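Local structure of gamma-glutamyl phosphate reductase (Thermotoga maritima, 1O20) at residues 31-35 and 36-40; 71-74 and 75-78; 256-259 and 260-264. The protein probably catalyses the NADPH-dependent reduction of gamma-glutamyl phosphate to glutamate gamma-semialdehyde, the second step of proline biosynthesis from glutamate. All coordinates share one frame; numbering follows the deposited sequence.

Contact 1 of 3, residues 31-35 and 36-40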
# COMPACT_ATOMS: atom_id res chain seq x y z
N ARG A 31 4.23 -12.75 19.69
CA ARG A 31 4.85 -13.48 18.59
C ARG A 31 4.58 -14.99 18.69
O ARG A 31 4.61 -15.69 17.69
CB ARG A 31 6.34 -13.20 18.54
CG ARG A 31 7.20 -13.87 19.62
CD ARG A 31 8.57 -13.29 19.77
NE ARG A 31 9.29 -13.88 20.89
CZ ARG A 31 10.04 -14.96 20.81
NH1 ARG A 31 10.20 -15.61 19.64
NH2 ARG A 31 10.60 -15.42 21.90
N ASN A 32 4.25 -15.46 19.89
CA ASN A 32 3.98 -16.88 20.11
C ASN A 32 2.54 -17.20 20.47
O ASN A 32 2.24 -18.33 20.77
CB ASN A 32 4.93 -17.44 21.18
CG ASN A 32 6.34 -17.65 20.65
OD1 ASN A 32 7.27 -17.19 21.25
ND2 ASN A 32 6.47 -18.36 19.55
N ALA A 33 1.66 -16.21 20.43
CA ALA A 33 0.22 -16.41 20.60
C ALA A 33 -0.34 -17.29 19.50
O ALA A 33 0.07 -17.20 18.33
CB ALA A 33 -0.50 -15.03 20.58
N THR A 34 -1.29 -18.14 19.85
CA THR A 34 -1.99 -18.94 18.83
C THR A 34 -2.87 -18.02 18.00
O THR A 34 -3.26 -16.94 18.45
CB THR A 34 -2.91 -19.99 19.46
OG1 THR A 34 -3.85 -19.34 20.34
CG2 THR A 34 -2.11 -20.97 20.34
N THR A 35 -3.20 -18.47 16.81
CA THR A 35 -4.12 -17.70 15.99
C THR A 35 -5.44 -17.53 16.70
O THR A 35 -6.06 -16.51 16.56
CB THR A 35 -4.36 -18.37 14.68
OG1 THR A 35 -3.11 -18.84 14.15
CG2 THR A 35 -4.92 -17.37 13.63
N ARG A 36 -5.88 -18.54 17.44
CA ARG A 36 -7.14 -18.43 18.18
C ARG A 36 -7.16 -17.22 19.11
O ARG A 36 -8.13 -16.46 19.09
CB ARG A 36 -7.43 -19.69 19.01
CG ARG A 36 -8.75 -19.62 19.79
CD ARG A 36 -9.03 -20.91 20.56
NE ARG A 36 -9.41 -21.95 19.59
CZ ARG A 36 -9.82 -23.18 19.90
NH1 ARG A 36 -9.88 -23.59 21.15
NH2 ARG A 36 -10.17 -24.02 18.93
N GLU A 37 -6.09 -17.02 19.87
CA GLU A 37 -5.98 -15.87 20.77
C GLU A 37 -5.90 -14.53 20.00
O GLU A 37 -6.54 -13.57 20.39
CB GLU A 37 -4.79 -16.03 21.74
CG GLU A 37 -4.88 -15.17 22.99
CD GLU A 37 -6.03 -15.54 23.91
OE1 GLU A 37 -6.51 -16.69 23.85
OE2 GLU A 37 -6.47 -14.66 24.67
N LYS A 38 -5.17 -14.49 18.88
CA LYS A 38 -5.04 -13.27 18.10
C LYS A 38 -6.40 -12.93 17.43
O LYS A 38 -6.80 -11.77 17.43
CB LYS A 38 -3.88 -13.35 17.07
CG LYS A 38 -2.50 -13.70 17.67
CD LYS A 38 -1.36 -13.71 16.63
CE LYS A 38 -1.41 -14.92 15.70
NZ LYS A 38 -0.30 -15.00 14.75
N ASN A 39 -7.09 -13.92 16.89
CA ASN A 39 -8.43 -13.76 16.34
C ASN A 39 -9.46 -13.29 17.41
O ASN A 39 -10.36 -12.49 17.11
CB ASN A 39 -8.96 -15.05 15.75
CG ASN A 39 -8.36 -15.40 14.42
OD1 ASN A 39 -7.68 -14.57 13.77
ND2 ASN A 39 -8.59 -16.66 13.98
N LYS A 40 -9.34 -13.80 18.61
CA LYS A 40 -10.18 -13.38 19.74
C LYS A 40 -9.97 -11.88 20.03
O LYS A 40 -10.94 -11.12 20.16
CB LYS A 40 -9.86 -14.18 21.00
CG LYS A 40 -10.88 -14.06 22.12
CD LYS A 40 -10.37 -14.69 23.41
CE LYS A 40 -11.22 -14.22 24.63
NZ LYS A 40 -10.91 -14.96 25.89
O HOH W 1 1.81 -15.40 16.53
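Lys38 NZ is a polar atom held from several sides: it donates to a water 2.8 Å away and forms a salt bridge with Asp102 and a hydrogen bond to Lys149 O. That water can donate to Ala33 O (3.1 Å), perhaps shared with other acceptors. Chi1 (-55°) sets Lys38 CG anti to the carbonyl carbon and 3.8 Å from Ala33 CB; a bend at chi3 (-73°) steers CE and NZ toward the loop carbonyl and the water. With an alanine in its place, the Asp102 carboxylate would probably lose this positive mate, and a gap would open beside the Ala33 methyl. The loop enters the helix through an N-cap: Thr34 OG1, set by chi1 (56°) to face the coming turn, accepts from Glu37 N at 3.3 Å, while Thr34 O takes Lys38 N at 3.1 Å, in the carbonyl plane. One residue on, Asn39 N reaches Thr35 O at 2.8 Å, nearly straight. The Thr35 and Asn39 side chains run alongside each other, Thr35 CG2 3.8 Å from Asn39 ND2; their oxygens bond Asp102 and Lys149 respectively. The contact joins the turn after helix 15-30 to the start of helix 35-51, against helix 138-149 and the loop carrying Ile182.

Contact 2 of 3, residues 71-74 and 75-78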
# COMPACT_ATOMS: atom_id res chain seq x y z
N GLY A 71 -10.13 26.27 7.92
CA GLY A 71 -10.42 26.34 6.49
C GLY A 71 -9.77 25.25 5.66
O GLY A 71 -9.44 25.48 4.50
N VAL A 72 -9.59 24.05 6.23
CA VAL A 72 -9.13 22.90 5.44
C VAL A 72 -10.26 22.58 4.48
O VAL A 72 -11.42 22.58 4.88
CB VAL A 72 -8.86 21.63 6.31
CG1 VAL A 72 -8.30 20.50 5.46
CG2 VAL A 72 -7.95 21.95 7.50
N LYS A 73 -9.94 22.29 3.22
CA LYS A 73 -10.98 22.15 2.21
C LYS A 73 -11.66 20.83 2.43
O LYS A 73 -11.02 19.87 2.87
CB LYS A 73 -10.45 22.28 0.77
CG LYS A 73 -9.40 21.29 0.31
CD LYS A 73 -9.26 21.35 -1.23
CE LYS A 73 -8.11 20.49 -1.76
NZ LYS A 73 -8.58 19.39 -2.70
N GLU A 74 -12.94 20.76 2.07
CA GLU A 74 -13.79 19.63 2.47
C GLU A 74 -13.40 18.29 1.95
O GLU A 74 -13.74 17.31 2.57
CB GLU A 74 -15.27 19.88 2.15
CG GLU A 74 -15.86 20.93 3.07
CD GLU A 74 -15.99 20.47 4.51
OE1 GLU A 74 -15.98 19.25 4.74
OE2 GLU A 74 -16.19 21.32 5.42
N SER A 75 -12.69 18.23 0.84
CA SER A 75 -12.25 16.95 0.33
C SER A 75 -11.20 16.32 1.27
O SER A 75 -11.03 15.09 1.30
CB SER A 75 -11.71 17.11 -1.09
OG SER A 75 -10.62 18.01 -1.13
N LEU A 76 -10.50 17.15 2.03
CA LEU A 76 -9.48 16.67 2.97
C LEU A 76 -10.10 16.44 4.34
O LEU A 76 -9.70 15.53 5.05
CB LEU A 76 -8.29 17.66 3.08
CG LEU A 76 -7.50 18.07 1.82
CD1 LEU A 76 -6.19 18.78 2.18
CD2 LEU A 76 -7.22 16.93 0.90
N VAL A 77 -11.08 17.25 4.70
CA VAL A 77 -11.86 17.01 5.91
C VAL A 77 -12.50 15.63 5.81
O VAL A 77 -12.49 14.85 6.77
CB VAL A 77 -12.96 18.05 6.07
CG1 VAL A 77 -13.88 17.71 7.26
CG2 VAL A 77 -12.36 19.44 6.20
N ASP A 78 -13.03 15.32 4.64
CA ASP A 78 -13.65 14.03 4.38
C ASP A 78 -12.73 12.82 4.63
O ASP A 78 -13.20 11.75 5.01
CB ASP A 78 -14.16 14.00 2.95
CG ASP A 78 -14.67 12.64 2.55
OD1 ASP A 78 -15.63 12.17 3.20
OD2 ASP A 78 -14.17 11.97 1.62
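The turn between helix 53-69 and helix 74-80 pairs a Schellman motif, with Gly71 as its C-prime residue, with an N-cap position at Lys73. Lys73 O serves two amides at once, Leu76 N at 2.9 Å and Val77 N at 3.2 Å, which approach it from opposite faces of its carbonyl plane. Asp78 N continues the helical pattern, bonding Glu74 O at 3.0 Å. Lysine has no acceptor for a side-chain capping bond; its NZ donates to Ser75 OG instead, at 2.9 Å. To get there the chain runs out nearly straight and turns only at its last torsion (118°). On the way, Lys73 CG passes 4.0 Å from Leu76 CG. Apolar contacts form beside these bonds: Val72 CG1 meets Leu76 CB at 3.7 Å, the two side chains crossing at about a right angle, and Val77 CG2 lies 4.1 Å from Val72 CB. Glu74 folds back at chi2 (-69°) to lay OE1 3.5 Å from Val77 CB, while its OE2 pairs with Arg68 of the preceding helix. The chemistry therefore implies a turn in which backbone bonds, a lysine-serine bond and apolar contacts act together: charge pairing at the surface ties the two helices, while Val77, buried, packs on Val64 and Arg68, and Val72 on Ala67.

Contact 3 of 3, residues 256-259 and 260-264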
# COMPACT_ATOMS: atom_id res chain seq x y z
N ILE A 256 -8.34 1.70 -20.72
CA ILE A 256 -7.66 2.95 -20.53
C ILE A 256 -8.50 3.88 -19.67
O ILE A 256 -7.99 4.47 -18.74
CB ILE A 256 -7.31 3.60 -21.87
CG1 ILE A 256 -6.27 2.78 -22.63
CG2 ILE A 256 -6.74 4.96 -21.64
CD1 ILE A 256 -6.23 3.07 -24.08
N ILE A 257 -9.79 3.97 -19.97
CA ILE A 257 -10.73 4.78 -19.19
C ILE A 257 -10.80 4.33 -17.73
O ILE A 257 -10.76 5.15 -16.80
CB ILE A 257 -12.11 4.75 -19.86
CG1 ILE A 257 -12.01 5.40 -21.23
CG2 ILE A 257 -13.17 5.51 -19.04
CD1 ILE A 257 -11.65 6.84 -21.18
N ASN A 258 -10.87 3.03 -17.53
CA ASN A 258 -10.92 2.45 -16.20
C ASN A 258 -9.67 2.84 -15.45
O ASN A 258 -9.75 3.31 -14.31
CB ASN A 258 -11.07 0.92 -16.31
CG ASN A 258 -11.10 0.24 -14.96
OD1 ASN A 258 -10.16 -0.49 -14.59
ND2 ASN A 258 -12.16 0.49 -14.21
N ALA A 259 -8.51 2.70 -16.11
CA ALA A 259 -7.24 2.91 -15.46
C ALA A 259 -7.04 4.38 -15.04
O ALA A 259 -6.42 4.64 -14.02
CB ALA A 259 -6.08 2.45 -16.36
N LYS A 260 -7.57 5.29 -15.85
CA LYS A 260 -7.43 6.72 -15.65
C LYS A 260 -8.51 7.32 -14.76
O LYS A 260 -8.20 8.12 -13.88
CB LYS A 260 -7.38 7.44 -16.99
CG LYS A 260 -7.22 8.98 -16.93
CD LYS A 260 -5.81 9.49 -16.52
CE LYS A 260 -5.67 9.70 -15.01
NZ LYS A 260 -4.28 10.14 -14.65
N THR A 261 -9.78 6.94 -14.97
CA THR A 261 -10.90 7.69 -14.39
C THR A 261 -11.61 6.99 -13.26
O THR A 261 -12.46 7.61 -12.64
CB THR A 261 -11.98 8.02 -15.47
OG1 THR A 261 -12.67 6.82 -15.86
CG2 THR A 261 -11.31 8.57 -16.75
N GLN A 262 -11.32 5.74 -12.98
CA GLN A 262 -12.11 5.07 -11.94
C GLN A 262 -11.79 5.71 -10.57
O GLN A 262 -12.70 5.97 -9.79
CB GLN A 262 -11.88 3.54 -11.91
CG GLN A 262 -12.80 2.83 -10.88
CD GLN A 262 -12.70 1.31 -10.91
OE1 GLN A 262 -11.63 0.73 -10.70
NE2 GLN A 262 -13.83 0.66 -11.17
N ARG A 263 -10.51 5.94 -10.30
CA ARG A 263 -10.02 6.55 -9.07
C ARG A 263 -8.75 7.34 -9.38
O ARG A 263 -7.66 6.90 -9.05
CB ARG A 263 -9.68 5.48 -8.02
CG ARG A 263 -10.89 4.84 -7.39
CD ARG A 263 -11.57 5.74 -6.35
NE ARG A 263 -12.65 5.03 -5.68
CZ ARG A 263 -13.83 4.77 -6.22
NH1 ARG A 263 -14.10 5.15 -7.47
NH2 ARG A 263 -14.76 4.12 -5.51
N PRO A 264 -8.88 8.48 -10.03
CA PRO A 264 -7.70 9.26 -10.44
C PRO A 264 -6.78 9.72 -9.29
O PRO A 264 -5.59 9.94 -9.54
CB PRO A 264 -8.29 10.47 -11.16
CG PRO A 264 -9.83 10.34 -11.07
CD PRO A 264 -10.17 9.09 -10.41
O HOH W 2 -8.04 5.51 -11.75
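Near the C-terminal end of helix 249-261 the backbone keeps its i to i+4 bonds: Lys260 N donates to Ile256 O at 3.0 Å, Thr261 N to Ile257 O at 2.7 Å and Gln262 N to Asn258 O at 3.2 Å. Beyond them the chain departs from the helix, and a water spans the exit, donating to Ala259 O and accepting from Arg263 N, both at 2.9 Å. Ile257 O is gripped twice by one residue, because Thr261 OG1 also donates to it at 2.7 Å. The backbone amide arrives nearly along the C=O axis, whereas the hydroxyl stands above the carbonyl plane, 48° out of it. A chi1 of 71° folds Thr261 OG1 back toward the preceding turn and sets it 3.5 Å from Ile257 CG2. Asn258 and Gln262 extend in company from successive turns, their amide planes 74° apart. Asn258 ND2 rests 3.4 Å from Gln262 CD; the neighbouring ND2 and NE2 are both donors and make no bond to each other, while the amide oxygens bond Ser379 and Arg381 respectively. Lys260 turns in another direction; its NZ pairs with Glu271 and bonds the carbonyl of Ala270. The helix is the crossover of a beta-alpha-beta unit between parallel strands 239-243 and 270-276: Ile256 packs on Val243 and Leu273 of the strands and on Phe283 of helix 277-293, which Ile257 also meets, and Ala259 lies on Ile241 and Ala270.

Overall arrangement
All three contacts are local, but their settings differ. Contacts 1 and 2 begin helices after loops and lie at the surface, whereas contact 3 ends a helix and is partly buried. No segment touches another contact: the nearest atoms of contacts 2 and 3 are about 10 Å apart, while the centres of contacts 1 and 3 stand about 40 Å apart on opposite sides of the chain's centre. Contact 1 relies on a threonine cap and a lysine drawn to an acidic partner; contact 2 lacks such a side-chain cap and ties successive helices by a salt bridge. In contact 3, Ile256 and Ala259 pack on strands of the seven-stranded sheet and Ile257 on helix 277-293, while Lys260 reaches Glu271.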